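Local coordinates for protein carbohydrate kinase, FGGY (Rhodospirillum rubrum, PDB 3IFR) that probably phosphorylates D-xylulose, as a sugar kinase of the FGGY family, at residues A[54-57]-A[58-61]. Residues are numbered along the deposited sequence; the frame is centred on the assembly and turned at random.
Sequences QWWD and NARA
Trp56 and Arg60, one helical turn apart, illustrate how an i to i+4 pair can join an aromatic ring to the aliphatic part of a charged side chain. The indole swings toward the C-terminal side of the helix because its CG stands anti to the backbone N (chi1 176°), and Arg60 CD then sits over the face of the five-membered ring, 3.9 Å from its centroid, in a CH-pi contact. Arg60 CG covers the same indole nearer the rim, while the guanidinium plane is turned 28° from the ring. Ala59 CB adds a looser apolar touch, 4.4 Å from Trp56 CE3.

The charged part is a long salt bridge, Asp57 OD2 to Arg60 NH1 at 3.6 Å, with carboxylate and guanidinium planes nearly perpendicular at 86°. Farther back along the arginine, NE gives a hydrogen bond to the carbonyl of Leu230.

All this rides on helix 52-70 of the FGGY N-terminal domain, a member of the actin-like ATPase clan. Trp56 also packs on Leu170 and Leu171 of helix 163-172 and on Leu230 of helix 225-231, so the indole joins three helices. Replacing the indole of Trp56 by an alanine methyl takes the ring away from Arg60 CG and CD, and is likely to leave those methylenes less firmly placed and a gap against Leu170, Leu171 and Leu230.

Backbone hydrogen bonds of the alpha-helical i+4 to i pattern link Asn58, Ala59, Arg60 and Ala61 to Gln54, Trp55, Trp56 and Asp57 in turn; Arg60 N lies 3.0 Å from Trp56 O.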
ATOM      1  N   GLN A  54      -4.046 -15.784 -14.840  1.00 18.21           N
ATOM      2  CA  GLN A  54      -3.230 -16.375 -13.783  1.00 19.65           C
ATOM      3  C   GLN A  54      -3.740 -16.007 -12.347  1.00 19.35           C
ATOM      4  O   GLN A  54      -3.739 -16.867 -11.434  1.00 18.08           O
ATOM      5  CB  GLN A  54      -1.772 -16.011 -13.984  1.00 20.80           C
ATOM      6  CG  GLN A  54      -0.788 -16.911 -13.240  1.00 21.49           C
ATOM      7  CD  GLN A  54       0.571 -16.277 -13.186  1.00 26.40           C
ATOM      8  OE1 GLN A  54       0.680 -15.052 -13.171  1.00 29.23           O
ATOM      9  NE2 GLN A  54       1.620 -17.089 -13.204  1.00 27.86           N
ATOM     10  N   TRP A  55      -4.183 -14.760 -12.149  1.00 16.19           N
ATOM     11  CA  TRP A  55      -4.798 -14.426 -10.864  1.00 19.39           C
ATOM     12  C   TRP A  55      -5.905 -15.465 -10.586  1.00 18.39           C
ATOM     13  O   TRP A  55      -5.963 -16.063  -9.511  1.00 20.16           O
ATOM     14  CB  TRP A  55      -5.388 -13.010 -10.796  1.00 14.94           C
ATOM     15  CG  TRP A  55      -4.463 -11.862 -11.098  1.00 16.75           C
ATOM     16  CD1 TRP A  55      -3.105 -11.804 -10.910  1.00 16.86           C
ATOM     17  CD2 TRP A  55      -4.850 -10.576 -11.622  1.00 15.66           C
ATOM     18  NE1 TRP A  55      -2.624 -10.578 -11.335  1.00 18.04           N
ATOM     19  CE2 TRP A  55      -3.684  -9.809 -11.750  1.00 16.92           C
ATOM     20  CE3 TRP A  55      -6.082 -10.016 -11.997  1.00 14.57           C
ATOM     21  CZ2 TRP A  55      -3.709  -8.503 -12.230  1.00 18.76           C
ATOM     22  CZ3 TRP A  55      -6.106  -8.737 -12.471  1.00 15.43           C
ATOM     23  CH2 TRP A  55      -4.930  -7.983 -12.580  1.00 18.94           C
ATOM     24  N   TRP A  56      -6.757 -15.694 -11.569  1.00 18.23           N
ATOM     25  CA  TRP A  56      -7.955 -16.514 -11.374  1.00 20.06           C
ATOM     26  C   TRP A  56      -7.585 -17.952 -11.146  1.00 19.85           C
ATOM     27  O   TRP A  56      -8.148 -18.632 -10.297  1.00 21.46           O
ATOM     28  CB  TRP A  56      -8.886 -16.406 -12.586  1.00 19.75           C
ATOM     29  CG  TRP A  56     -10.072 -17.285 -12.473  1.00 22.65           C
ATOM     30  CD1 TRP A  56     -10.416 -18.286 -13.324  1.00 20.85           C
ATOM     31  CD2 TRP A  56     -11.047 -17.310 -11.412  1.00 22.91           C
ATOM     32  NE1 TRP A  56     -11.566 -18.901 -12.894  1.00 23.06           N
ATOM     33  CE2 TRP A  56     -11.976 -18.330 -11.721  1.00 21.77           C
ATOM     34  CE3 TRP A  56     -11.236 -16.563 -10.238  1.00 22.95           C
ATOM     35  CZ2 TRP A  56     -13.092 -18.617 -10.919  1.00 21.29           C
ATOM     36  CZ3 TRP A  56     -12.359 -16.854  -9.434  1.00 22.87           C
ATOM     37  CH2 TRP A  56     -13.275 -17.875  -9.793  1.00 20.76           C
ATOM     38  N   ASP A  57      -6.617 -18.424 -11.920  1.00 20.70           N
ATOM     39  CA  ASP A  57      -6.088 -19.755 -11.702  1.00 18.73           C
ATOM     40  C   ASP A  57      -5.400 -19.902 -10.373  1.00 18.89           C
ATOM     41  O   ASP A  57      -5.620 -20.882  -9.675  1.00 20.88           O
ATOM     42  CB  ASP A  57      -5.143 -20.158 -12.811  1.00 22.69           C
ATOM     43  CG  ASP A  57      -5.525 -21.472 -13.370  1.00 28.58           C
ATOM     44  OD1 ASP A  57      -4.778 -22.444 -13.113  1.00 29.47           O
ATOM     45  OD2 ASP A  57      -6.629 -21.512 -13.996  1.00 27.26           O
ATOM     46  N   ASN A  58      -4.534 -18.946 -10.038  1.00 21.63           N
ATOM     47  CA  ASN A  58      -3.978 -18.866  -8.674  1.00 21.52           C
ATOM     48  C   ASN A  58      -5.108 -18.896  -7.635  1.00 18.73           C
ATOM     49  O   ASN A  58      -5.086 -19.719  -6.719  1.00 17.56           O
ATOM     50  CB  ASN A  58      -3.133 -17.612  -8.482  1.00 19.70           C
ATOM     51  CG  ASN A  58      -1.692 -17.738  -9.007  1.00 20.55           C
ATOM     52  OD1 ASN A  58      -0.888 -16.823  -8.794  1.00 23.32           O
ATOM     53  ND2 ASN A  58      -1.362 -18.828  -9.677  1.00 19.44           N
ATOM     54  N   ALA A  59      -6.139 -18.065  -7.811  1.00 19.21           N
ATOM     55  CA  ALA A  59      -7.198 -18.002  -6.780  1.00 18.17           C
ATOM     56  C   ALA A  59      -7.952 -19.334  -6.593  1.00 18.20           C
ATOM     57  O   ALA A  59      -8.217 -19.735  -5.487  1.00 20.05           O
ATOM     58  CB  ALA A  59      -8.185 -16.859  -7.059  1.00 20.87           C
ATOM     59  N   ARG A  60      -8.330 -19.987  -7.680  1.00 18.61           N
ATOM     60  CA  ARG A  60      -8.928 -21.303  -7.613  1.00 19.14           C
ATOM     61  C   ARG A  60      -8.067 -22.265  -6.876  1.00 18.50           C
ATOM     62  O   ARG A  60      -8.563 -22.982  -6.039  1.00 21.91           O
ATOM     63  CB  ARG A  60      -9.107 -21.851  -9.036  1.00 23.24           C
ATOM     64  CG  ARG A  60     -10.276 -21.231  -9.773  1.00 23.36           C
ATOM     65  CD  ARG A  60     -10.260 -21.664 -11.180  1.00 23.63           C
ATOM     66  NE  ARG A  60     -10.649 -23.069 -11.260  1.00 28.58           N
ATOM     67  CZ  ARG A  60     -10.297 -23.893 -12.248  1.00 28.86           C
ATOM     68  NH1 ARG A  60      -9.522 -23.463 -13.240  1.00 28.16           N
ATOM     69  NH2 ARG A  60     -10.705 -25.158 -12.214  1.00 28.92           N
ATOM     70  N   ALA A  61      -6.774 -22.294  -7.183  1.00 17.65           N
ATOM     71  CA  ALA A  61      -5.852 -23.274  -6.563  1.00 21.01           C
ATOM     72  C   ALA A  61      -5.729 -23.135  -5.044  1.00 23.35           C
ATOM     73  O   ALA A  61      -5.741 -24.120  -4.279  1.00 26.84           O
ATOM     74  CB  ALA A  61      -4.465 -23.156  -7.180  1.00 19.11           C
TER